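Peroxiredoxin 6 (Arenicola marina, PDB 2V2G) probably reduces hydrogen peroxide and organic hydroperoxides to water and alcohols as a thiol-specific antioxidant peroxidase of the Prx6 subfamily. Local coordinates at residues D181-V186 / T216-S221. The protein carries 1 engineered substitution. Sequence-based numbering, arbitrary orientation.
Sequences DRCMVV and TPQPKS
The carbonyl oxygen of Thr-216 is gripped by one hydrogen bond, from Cys-183 N at 2.9 Å, which arrives almost along the C=O axis (168° at the oxygen). Arg-182 CB also packs against Thr-216 O, at 3.5 Å. The return bond, Thr-216 N to Cys-183 O, is also 2.9 Å and lies in the carbonyl plane. Two bonds joining the same two residues define an antiparallel hydrogen-bonded pair, so Cys-183 and Thr-216 send their side chains to one face, where both touch Val-171. Cys-183 SG, anti to its carbonyl carbon (chi1 -63°), rests 3.9 Å from Gln-218 CB; Leu-165 of helix 153-168 and Trp-177 close around both. With CG anti to the backbone N (chi1 172°) and the chain extended beyond CG, Gln-218 reaches Gly-180 N, which hydrogen-bonds OE1 and ties 216-221 to the loop preceding 183-185. At the other end, Val-185 CG2 meets Thr-216 CG2 at 3.7 Å, the side chains crossing at about a right angle. Pairing does not continue past Thr-216: Gln-218 N and Asp-181 O stay 4.0 Å apart. This is edge-to-edge pairing of the two central strands in the four-stranded antiparallel sheet of the 1-Cys peroxiredoxin C-terminal domain.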
ATOM      1  N   ASP A 181       5.959  12.544 -15.851  1.00 25.53           N
ATOM      2  CA  ASP A 181       7.322  11.955 -15.959  1.00 25.28           C
ATOM      3  C   ASP A 181       7.345  10.908 -17.058  1.00 24.61           C
ATOM      4  O   ASP A 181       6.321  10.290 -17.343  1.00 25.05           O
ATOM      5  CB  ASP A 181       7.750  11.269 -14.629  1.00 25.80           C
ATOM      6  CG  ASP A 181       8.061  12.282 -13.491  1.00 30.00           C
ATOM      7  OD1 ASP A 181       8.180  13.498 -13.790  1.00 28.66           O
ATOM      8  OD2 ASP A 181       8.154  11.826 -12.306  1.00 31.84           O
ATOM      9  N   ARG A 182       8.515  10.600 -17.594  1.00 24.19           N
ATOM     10  CA  ARG A 182       8.593   9.510 -18.563  1.00 25.45           C
ATOM     11  C   ARG A 182       8.141   8.126 -17.985  1.00 24.40           C
ATOM     12  O   ARG A 182       8.280   7.873 -16.783  1.00 25.43           O
ATOM     13  CB  ARG A 182       9.996   9.406 -19.136  1.00 26.56           C
ATOM     14  CG  ARG A 182      11.015   9.064 -18.119  1.00 27.91           C
ATOM     15  CD  ARG A 182      12.408   9.188 -18.634  1.00 29.27           C
ATOM     16  NE  ARG A 182      13.327   8.850 -17.545  1.00 28.32           N
ATOM     17  CZ  ARG A 182      14.642   8.781 -17.695  1.00 31.04           C
ATOM     18  NH1 ARG A 182      15.174   8.945 -18.902  1.00 32.27           N
ATOM     19  NH2 ARG A 182      15.410   8.547 -16.638  1.00 32.20           N
ATOM     20  N   CYS A 183       7.532   7.312 -18.848  1.00 23.46           N
ATOM     21  CA  CYS A 183       7.046   5.997 -18.528  1.00 24.45           C
ATOM     22  C   CYS A 183       7.933   4.936 -19.196  1.00 23.71           C
ATOM     23  O   CYS A 183       8.795   5.284 -20.046  1.00 22.82           O
ATOM     24  CB  CYS A 183       5.596   5.871 -19.031  1.00 25.18           C
ATOM     25  SG  CYS A 183       4.492   7.010 -18.224  1.00 28.48           S
ATOM     26  N   MET A 184       7.696   3.673 -18.861  1.00 23.97           N
ATOM     27  CA  MET A 184       8.336   2.591 -19.543  1.00 24.07           C
ATOM     28  C   MET A 184       7.420   1.960 -20.539  1.00 23.78           C
ATOM     29  O   MET A 184       6.244   1.765 -20.274  1.00 24.93           O
ATOM     30  CB  MET A 184       8.821   1.522 -18.542  1.00 24.93           C
ATOM     31  CG  MET A 184       9.474   2.041 -17.323  1.00 25.80           C
ATOM     32  SD  MET A 184      10.850   3.160 -17.575  1.00 34.05           S
ATOM     33  CE  MET A 184      11.843   2.196 -18.582  1.00 22.92           C
ATOM     34  N   VAL A 185       7.962   1.619 -21.705  1.00 22.64           N
ATOM     35  CA  VAL A 185       7.215   0.858 -22.722  1.00 23.27           C
ATOM     36  C   VAL A 185       7.174  -0.603 -22.220  1.00 23.96           C
ATOM     37  O   VAL A 185       8.194  -1.145 -21.825  1.00 24.01           O
ATOM     38  CB  VAL A 185       7.881   0.915 -24.076  1.00 21.52           C
ATOM     39  CG1 VAL A 185       7.100   0.075 -25.091  1.00 23.40           C
ATOM     40  CG2 VAL A 185       7.912   2.376 -24.567  1.00 21.69           C
ATOM     41  N   VAL A 186       5.998  -1.200 -22.232  1.00 25.22           N
ATOM     42  CA  VAL A 186       5.828  -2.554 -21.687  1.00 26.12           C
ATOM     43  C   VAL A 186       6.556  -3.548 -22.596  1.00 26.68           C
ATOM     44  O   VAL A 186       6.638  -3.345 -23.813  1.00 25.65           O
ATOM     45  CB  VAL A 186       4.333  -2.894 -21.457  1.00 25.94           C
ATOM     46  CG1 VAL A 186       3.710  -1.927 -20.427  1.00 25.45           C
ATOM     47  CG2 VAL A 186       3.588  -2.927 -22.831  1.00 24.55           C
ATOM     48  N   THR A 216       9.706   6.158 -22.632  1.00 23.51           N
ATOM     49  CA  THR A 216       9.016   7.059 -23.551  1.00 23.69           C
ATOM     50  C   THR A 216       8.371   8.248 -22.780  1.00 23.40           C
ATOM     51  O   THR A 216       7.975   8.065 -21.629  1.00 23.45           O
ATOM     52  CB  THR A 216       7.923   6.273 -24.372  1.00 25.29           C
ATOM     53  OG1 THR A 216       7.411   7.123 -25.422  1.00 26.93           O
ATOM     54  CG2 THR A 216       6.773   5.732 -23.439  1.00 24.58           C
ATOM     55  N   PRO A 217       8.242   9.436 -23.393  1.00 22.75           N
ATOM     56  CA  PRO A 217       7.407  10.447 -22.709  1.00 22.53           C
ATOM     57  C   PRO A 217       6.015   9.908 -22.367  1.00 23.69           C
ATOM     58  O   PRO A 217       5.477   9.041 -23.081  1.00 25.95           O
ATOM     59  CB  PRO A 217       7.271  11.563 -23.743  1.00 20.37           C
ATOM     60  CG  PRO A 217       8.426  11.395 -24.667  1.00 21.20           C
ATOM     61  CD  PRO A 217       8.750   9.899 -24.687  1.00 22.80           C
ATOM     62  N   GLN A 218       5.416  10.394 -21.281  1.00 24.23           N
ATOM     63  CA  GLN A 218       4.112   9.935 -20.926  1.00 25.34           C
ATOM     64  C   GLN A 218       3.133  10.241 -22.066  1.00 24.98           C
ATOM     65  O   GLN A 218       3.036  11.393 -22.520  1.00 24.29           O
ATOM     66  CB  GLN A 218       3.658  10.577 -19.635  1.00 26.05           C
ATOM     67  CG  GLN A 218       2.199  10.282 -19.304  1.00 25.28           C
ATOM     68  CD  GLN A 218       1.818  10.768 -17.915  1.00 29.32           C
ATOM     69  OE1 GLN A 218       2.691  10.917 -17.038  1.00 28.40           O
ATOM     70  NE2 GLN A 218       0.522  10.871 -17.661  1.00 31.67           N
ATOM     71  N   PRO A 219       2.435   9.198 -22.557  1.00 26.41           N
ATOM     72  CA  PRO A 219       1.420   9.470 -23.602  1.00 28.88           C
ATOM     73  C   PRO A 219       0.257  10.307 -23.094  1.00 30.00           C
ATOM     74  O   PRO A 219      -0.153  10.157 -21.939  1.00 30.10           O
ATOM     75  CB  PRO A 219       0.920   8.074 -24.008  1.00 28.87           C
ATOM     76  CG  PRO A 219       1.689   7.115 -23.276  1.00 28.42           C
ATOM     77  CD  PRO A 219       2.569   7.760 -22.245  1.00 24.82           C
ATOM     78  N   LYS A 220      -0.268  11.174 -23.945  1.00 34.44           N
ATOM     79  CA  LYS A 220      -1.585  11.786 -23.682  1.00 35.98           C
ATOM     80  C   LYS A 220      -2.672  10.682 -23.583  1.00 37.36           C
ATOM     81  O   LYS A 220      -2.654   9.750 -24.376  1.00 38.92           O
ATOM     82  CB  LYS A 220      -1.940  12.774 -24.782  1.00 37.02           C
ATOM     83  CG  LYS A 220      -3.440  13.103 -24.813  1.00 37.77           C
ATOM     84  CD  LYS A 220      -3.796  14.515 -25.288  1.00 39.16           C
ATOM     85  CE  LYS A 220      -5.337  14.685 -25.334  1.00 40.25           C
ATOM     86  NZ  LYS A 220      -6.067  13.886 -24.252  1.00 40.09           N
ATOM     87  N   SER A 221      -3.626  10.814 -22.650  1.00 38.68           N
ATOM     88  CA  SER A 221      -4.614   9.742 -22.370  1.00 38.46           C
ATOM     89  C   SER A 221      -6.007  10.311 -22.076  1.00 39.58           C
ATOM     90  O   SER A 221      -6.133  11.507 -21.777  1.00 40.22           O
ATOM     91  CB  SER A 221      -4.133   8.861 -21.183  1.00 39.04           C
ATOM     92  OG  SER A 221      -4.030   9.618 -19.970  1.00 38.64           O
TER